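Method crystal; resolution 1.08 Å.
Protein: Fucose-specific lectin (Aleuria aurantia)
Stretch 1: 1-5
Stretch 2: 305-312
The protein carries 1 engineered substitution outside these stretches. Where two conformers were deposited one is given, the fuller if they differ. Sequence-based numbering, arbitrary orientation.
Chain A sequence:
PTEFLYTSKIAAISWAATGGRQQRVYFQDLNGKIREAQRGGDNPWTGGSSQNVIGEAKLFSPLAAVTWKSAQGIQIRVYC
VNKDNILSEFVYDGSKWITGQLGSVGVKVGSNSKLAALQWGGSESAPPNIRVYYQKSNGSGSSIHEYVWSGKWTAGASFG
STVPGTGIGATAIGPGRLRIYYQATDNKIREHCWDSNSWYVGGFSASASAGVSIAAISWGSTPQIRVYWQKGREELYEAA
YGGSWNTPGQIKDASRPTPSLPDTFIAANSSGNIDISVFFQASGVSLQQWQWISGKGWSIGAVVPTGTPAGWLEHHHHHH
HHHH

Stretch 1, residues 1-5: PTEFL
Stretch 2 (305-312) PTGTPAGW

How do the two backbones run? Neither stretch forms regular helix or strand; they run antiparallel in register: Thr-2 CA lies 4.7 Å from Thr-308 CA, Glu-3 CA 5.1 Å from Gly-307 CA, and Phe-4 CA 5.6 Å from Thr-306 CA. Thr-2 (phi/psi -131/-179) is extended, Glu-3 (-101/11) bends, and Thr-306 takes -138/35. Pro-309 to Trp-312 forms a type II turn, with Gly-311 at 92/6.

What joins the main chains? Glu-3 N donates a hydrogen bond to Thr-306 O at 3.0 Å. Beside it, Thr-2 CA approaches Gly-307 O at 3.3 Å in a CA-H...O contact. A water bridges further along, donating to Pro-1 O (2.8 Å) and lying 2.8 Å from Thr-308 OG1.

Why does Gly-307 suit its place? Its phi of 84° favours glycine, and the absence of a CB leaves room for Glu-3 OE1, 3.6 Å from Gly-307 CA (Glu-3 chi1 m, chi2 t, chi3 -39°).

Which side chains meet? Pro-1 CD lies over the face of the Trp-312 six-membered ring, 3.6 Å from its centroid, a CH-pi contact between aliphatic ring and indole (Trp-312 chi1 m, chi2 88°). Pro-1 CG also packs against Pro-309 CG at 4.0 Å. Thr-306 CB points toward stretch 1, so Thr-306 OG1 (chi1 p) comes 3.6 Å from Phe-4 CB (chi1 t); Phe-4 N donates a hydrogen bond to Thr-2 OG1 (chi1 p) at 3.1 Å.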

# COMPACT_ATOMS: atom_id res chain seq x y z
N PRO A 1 1.16 9.15 7.03
CA PRO A 1 1.54 7.81 6.59
C PRO A 1 2.34 7.09 7.68
O PRO A 1 2.74 7.70 8.68
CB PRO A 1 2.40 8.03 5.33
CG PRO A 1 2.97 9.41 5.51
CD PRO A 1 1.95 10.16 6.34
N THR A 2 2.54 5.78 7.47
CA THR A 2 3.29 4.96 8.40
C THR A 2 4.32 4.15 7.63
O THR A 2 4.42 4.24 6.40
CB THR A 2 2.37 4.02 9.20
OG1 THR A 2 2.04 2.92 8.36
CG2 THR A 2 1.13 4.70 9.73
N GLU A 3 5.06 3.32 8.37
CA GLU A 3 6.07 2.46 7.76
C GLU A 3 5.56 1.02 7.59
O GLU A 3 6.32 0.14 7.25
CB GLU A 3 7.36 2.58 8.57
CG GLU A 3 7.89 4.00 8.56
CD GLU A 3 9.11 4.24 9.42
OE1 GLU A 3 9.18 3.67 10.54
OE2 GLU A 3 10.00 4.99 8.97
N PHE A 4 4.25 0.81 7.79
CA PHE A 4 3.62 -0.50 7.59
C PHE A 4 3.50 -0.78 6.09
O PHE A 4 2.82 -0.04 5.38
CB PHE A 4 2.24 -0.47 8.26
CG PHE A 4 1.48 -1.76 8.43
CD1 PHE A 4 2.01 -3.02 8.18
CD2 PHE A 4 0.18 -1.69 8.91
CE1 PHE A 4 1.26 -4.17 8.40
CE2 PHE A 4 -0.57 -2.83 9.12
CZ PHE A 4 -0.03 -4.07 8.88
N LEU A 5 4.14 -1.85 5.61
CA LEU A 5 4.06 -2.20 4.20
C LEU A 5 2.62 -2.59 3.85
O LEU A 5 2.03 -3.47 4.47
CB LEU A 5 5.03 -3.35 3.94
CG LEU A 5 5.05 -3.91 2.52
CD1 LEU A 5 5.67 -2.91 1.55
CD2 LEU A 5 5.82 -5.23 2.51
N PRO A 305 0.81 1.11 16.79
CA PRO A 305 1.77 1.96 16.09
C PRO A 305 2.65 1.15 15.13
O PRO A 305 3.09 0.04 15.46
CB PRO A 305 2.60 2.58 17.21
CG PRO A 305 2.52 1.56 18.32
CD PRO A 305 1.12 0.99 18.22
N THR A 306 2.91 1.74 13.95
CA THR A 306 3.71 1.10 12.91
C THR A 306 4.68 2.10 12.28
O THR A 306 4.98 2.02 11.08
CB THR A 306 2.82 0.46 11.84
OG1 THR A 306 1.95 1.45 11.27
CG2 THR A 306 1.97 -0.67 12.36
N GLY A 307 5.20 3.03 13.08
CA GLY A 307 6.24 3.94 12.65
C GLY A 307 5.70 5.15 11.91
O GLY A 307 4.56 5.18 11.45
N THR A 308 6.55 6.17 11.79
CA THR A 308 6.28 7.37 11.03
C THR A 308 7.50 7.69 10.19
O THR A 308 8.59 7.84 10.73
CB THR A 308 5.96 8.56 11.93
OG1 THR A 308 4.85 8.23 12.77
CG2 THR A 308 5.61 9.82 11.16
N PRO A 309 7.38 7.79 8.85
CA PRO A 309 8.54 8.10 8.02
C PRO A 309 9.08 9.51 8.30
O PRO A 309 8.34 10.41 8.69
CB PRO A 309 8.04 7.98 6.58
CG PRO A 309 6.53 8.09 6.67
CD PRO A 309 6.15 7.64 8.06
N ALA A 310 10.38 9.68 8.06
CA ALA A 310 11.01 10.98 8.15
C ALA A 310 10.28 11.97 7.24
O ALA A 310 9.87 11.64 6.13
CB ALA A 310 12.47 10.88 7.79
N GLY A 311 10.12 13.20 7.74
CA GLY A 311 9.45 14.26 7.01
C GLY A 311 7.96 14.34 7.31
O GLY A 311 7.24 15.12 6.69
N TRP A 312 7.50 13.52 8.26
CA TRP A 312 6.11 13.51 8.69
C TRP A 312 6.06 13.54 10.22
O TRP A 312 6.99 13.06 10.86
CB TRP A 312 5.41 12.27 8.14
CG TRP A 312 5.35 12.20 6.65
CD1 TRP A 312 6.28 11.67 5.80
CD2 TRP A 312 4.28 12.68 5.82
NE1 TRP A 312 5.86 11.79 4.51
CE2 TRP A 312 4.63 12.39 4.49
CE3 TRP A 312 3.06 13.31 6.08
CZ2 TRP A 312 3.79 12.70 3.42
CZ3 TRP A 312 2.22 13.61 5.03
CH2 TRP A 312 2.58 13.29 3.72
O HOH W 1 2.44 8.03 11.43